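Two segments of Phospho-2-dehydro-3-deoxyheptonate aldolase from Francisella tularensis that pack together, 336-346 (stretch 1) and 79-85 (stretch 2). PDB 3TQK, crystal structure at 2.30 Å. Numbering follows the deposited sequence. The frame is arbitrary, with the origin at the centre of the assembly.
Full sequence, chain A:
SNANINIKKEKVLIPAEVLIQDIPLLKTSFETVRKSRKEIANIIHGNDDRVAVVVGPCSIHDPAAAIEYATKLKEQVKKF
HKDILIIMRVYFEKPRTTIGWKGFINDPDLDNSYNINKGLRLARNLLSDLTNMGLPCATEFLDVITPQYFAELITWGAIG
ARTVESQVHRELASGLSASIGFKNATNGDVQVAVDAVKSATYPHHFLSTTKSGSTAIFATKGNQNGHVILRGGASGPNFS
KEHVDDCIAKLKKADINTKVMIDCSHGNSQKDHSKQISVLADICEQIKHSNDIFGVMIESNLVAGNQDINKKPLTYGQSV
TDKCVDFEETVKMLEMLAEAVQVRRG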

# COMPACT_ATOMS: atom_id res chain seq x y z
N MSE A 336 26.06 24.38 5.76
CA MSE A 336 24.99 25.25 5.29
C MSE A 336 23.78 25.23 6.21
O MSE A 336 23.19 26.27 6.48
CB MSE A 336 24.54 24.85 3.89
CG MSE A 336 25.54 25.18 2.81
SE MSE A 336 25.13 24.18 1.19
CE MSE A 336 23.51 25.13 0.65
N LEU A 337 23.40 24.03 6.67
CA LEU A 337 22.23 23.88 7.54
C LEU A 337 22.46 24.49 8.93
O LEU A 337 21.56 25.12 9.50
CB LEU A 337 21.83 22.41 7.67
CG LEU A 337 21.07 21.87 6.46
CD1 LEU A 337 21.18 20.38 6.38
CD2 LEU A 337 19.60 22.29 6.52
N ALA A 338 23.67 24.31 9.46
CA ALA A 338 24.03 24.83 10.77
C ALA A 338 24.05 26.35 10.74
O ALA A 338 23.65 26.99 11.71
CB ALA A 338 25.38 24.27 11.23
N GLU A 339 24.49 26.94 9.62
CA GLU A 339 24.45 28.39 9.47
C GLU A 339 23.01 28.87 9.42
O GLU A 339 22.66 29.86 10.06
CB GLU A 339 25.20 28.86 8.22
CG GLU A 339 25.53 30.36 8.30
CD GLU A 339 26.09 30.94 7.00
OE1 GLU A 339 25.94 30.33 5.92
OE2 GLU A 339 26.69 32.04 7.08
N ALA A 340 22.18 28.18 8.63
CA ALA A 340 20.76 28.49 8.54
C ALA A 340 20.11 28.57 9.91
O ALA A 340 19.34 29.49 10.17
CB ALA A 340 20.05 27.44 7.69
N VAL A 341 20.41 27.61 10.78
CA VAL A 341 19.85 27.58 12.13
C VAL A 341 20.40 28.73 12.97
O VAL A 341 19.64 29.40 13.69
CB VAL A 341 20.11 26.23 12.83
CG1 VAL A 341 19.70 26.29 14.31
CG2 VAL A 341 19.36 25.11 12.12
N GLN A 342 21.70 28.99 12.88
CA GLN A 342 22.29 30.09 13.66
C GLN A 342 21.60 31.43 13.35
O GLN A 342 21.30 32.20 14.27
CB GLN A 342 23.80 30.17 13.44
CG GLN A 342 24.55 28.98 14.05
CD GLN A 342 25.92 28.74 13.43
OE1 GLN A 342 26.50 29.63 12.83
NE2 GLN A 342 26.43 27.53 13.58
N VAL A 343 21.33 31.69 12.08
CA VAL A 343 20.66 32.91 11.66
C VAL A 343 19.19 32.89 12.05
O VAL A 343 18.60 33.93 12.37
CB VAL A 343 20.80 33.13 10.14
CG1 VAL A 343 19.93 34.29 9.66
CG2 VAL A 343 22.26 33.39 9.77
N ARG A 344 18.59 31.70 12.05
CA ARG A 344 17.22 31.56 12.50
C ARG A 344 17.08 32.08 13.93
O ARG A 344 16.11 32.76 14.24
CB ARG A 344 16.78 30.10 12.42
CG ARG A 344 15.36 29.87 12.82
CD ARG A 344 15.06 28.41 12.96
NE ARG A 344 14.38 27.86 11.79
CZ ARG A 344 14.03 26.59 11.67
NH1 ARG A 344 14.30 25.71 12.64
NH2 ARG A 344 13.40 26.18 10.57
N ARG A 345 18.06 31.79 14.79
CA ARG A 345 17.92 32.02 16.23
C ARG A 345 18.01 33.48 16.70
O ARG A 345 18.90 34.24 16.29
CB ARG A 345 18.92 31.18 17.01
CG ARG A 345 18.61 29.69 16.98
CD ARG A 345 19.22 28.97 18.16
NE ARG A 345 18.83 27.56 18.20
CZ ARG A 345 19.63 26.54 17.89
NH1 ARG A 345 20.90 26.73 17.53
NH2 ARG A 345 19.15 25.31 17.98
N GLY A 346 17.06 33.81 17.59
CA GLY A 346 16.96 35.07 18.27
C GLY A 346 17.34 34.84 19.71
O GLY A 346 17.08 33.76 20.27
OXT GLY A 346 17.92 35.78 20.32
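Stretch 2 (79-85) KFHKDIL

Stretch 1 is the end of the chain's last helix, which begins earlier, and the short tail after it. The helix runs through Arg344, and Arg345 is the first residue to leave helical phi/psi. Stretch 2 starts in another helix at Lys79, passes through a turn around Lys82 and Asp83, and enters a strand at Ile84. From Lys79 to Leu85 it runs largely across the helix of stretch 1. The two backbones come nearest at Ala338 and Asp83, whose CA atoms are 5.3 Å apart. Together the stretches bury 340 Å².

The turn of stretch 2 is held by its own backbone. The O of Phe80 accepts from the N of Asp83 at 2.9 Å, and more weakly from the N of Ile84, also at 2.9 Å. In the helix, the i to i+4 series is complete from Ala340 N to Met336 O through Arg345 N to Val341 O.

Asp83 is the centre of the contact. Its CA-to-CB bond points toward the helix, and both carboxylate oxygens of Asp83 find donors on stretch 1, one in the helix and one just after it. Asp83 OD2 accepts from NE2 of Gln342 at 2.9 Å, with a nearly straight N-H...O angle of 171°. The CA-to-CB bond of Gln342 points sideways, but the end of its side chain comes nearer and brings the amide to the carboxylate. Asp83 OD1 forms a salt bridge with NH1 of Arg345 at 3.0 Å. The hydrogen bond within this salt bridge is weak, with an angle of 130°.

Arg345 also serves the backbone of the turn. Arg345 NH2 donates to the O of Lys82 at 3.2 Å, and Arg345 NH1 makes a weak bond to the same O at 3.4 Å. Lys82 O and Asp83 OD1 both lie at the edge of the guanidinium, near its plane. NE and NH2 of Arg345 have further hydrogen bonds elsewhere in the structure.

Apolar contacts lie beside the polar ones. CB of Ala338 is 3.7 Å from CD1 of Phe80, at an oblique position to the ring. Ala338 CB is 3.8 Å from OD2 of Asp83, so this small side chain packs beside the carboxylate. CD1 of Ile84 reaches CB of Leu337 at 3.7 Å and lies 4.3 Å from CB of Ala338. CG2 of Val341 approaches the O of Asp83 at 3.5 Å, a packing contact that gives this oxygen no donor.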

# COMPACT_ATOMS: atom_id res chain seq x y z
N LYS A 79 30.54 18.50 15.97
CA LYS A 79 30.69 19.82 15.34
C LYS A 79 29.34 20.55 15.23
O LYS A 79 29.30 21.78 15.35
CB LYS A 79 31.33 19.70 13.93
CG LYS A 79 32.88 19.64 13.93
CD LYS A 79 33.46 18.99 12.66
CE LYS A 79 33.22 19.85 11.40
NZ LYS A 79 33.61 19.13 10.14
N PHE A 80 28.26 19.81 15.05
CA PHE A 80 26.99 20.38 14.61
C PHE A 80 25.80 20.22 15.56
O PHE A 80 24.72 20.72 15.26
CB PHE A 80 26.60 19.77 13.26
CG PHE A 80 27.55 20.09 12.16
CD1 PHE A 80 27.69 21.39 11.71
CD2 PHE A 80 28.30 19.08 11.56
CE1 PHE A 80 28.58 21.69 10.69
CE2 PHE A 80 29.17 19.37 10.54
CZ PHE A 80 29.32 20.68 10.10
N HIS A 81 26.01 19.54 16.68
CA HIS A 81 24.90 19.03 17.49
C HIS A 81 24.06 20.12 18.20
O HIS A 81 22.92 19.86 18.60
CB HIS A 81 25.41 18.02 18.52
CG HIS A 81 26.11 18.64 19.68
ND1 HIS A 81 27.45 18.95 19.66
CD2 HIS A 81 25.65 19.05 20.88
CE1 HIS A 81 27.79 19.51 20.81
NE2 HIS A 81 26.71 19.58 21.57
N LYS A 82 24.62 21.31 18.36
CA LYS A 82 23.86 22.43 18.90
C LYS A 82 22.83 22.96 17.89
O LYS A 82 21.82 23.57 18.29
CB LYS A 82 24.78 23.58 19.34
CG LYS A 82 25.74 23.18 20.46
CD LYS A 82 26.60 24.36 20.92
CE LYS A 82 28.05 23.94 21.17
NZ LYS A 82 28.92 25.11 21.52
N ASP A 83 23.08 22.70 16.60
CA ASP A 83 22.27 23.24 15.50
C ASP A 83 21.47 22.19 14.74
O ASP A 83 20.45 22.51 14.15
CB ASP A 83 23.20 23.96 14.52
CG ASP A 83 23.93 25.10 15.16
OD1 ASP A 83 23.26 25.82 15.93
OD2 ASP A 83 25.14 25.29 14.91
N ILE A 84 21.92 20.95 14.78
CA ILE A 84 21.44 19.91 13.88
C ILE A 84 21.32 18.59 14.63
O ILE A 84 22.21 18.24 15.40
CB ILE A 84 22.46 19.73 12.74
CG1 ILE A 84 22.19 20.70 11.61
CG2 ILE A 84 22.43 18.35 12.17
CD1 ILE A 84 23.30 20.62 10.55
N LEU A 85 20.24 17.85 14.41
CA LEU A 85 20.15 16.47 14.87
C LEU A 85 20.39 15.56 13.66
O LEU A 85 19.59 15.55 12.72
CB LEU A 85 18.78 16.17 15.49
CG LEU A 85 18.58 14.73 16.00
CD1 LEU A 85 19.57 14.38 17.12
CD2 LEU A 85 17.14 14.51 16.48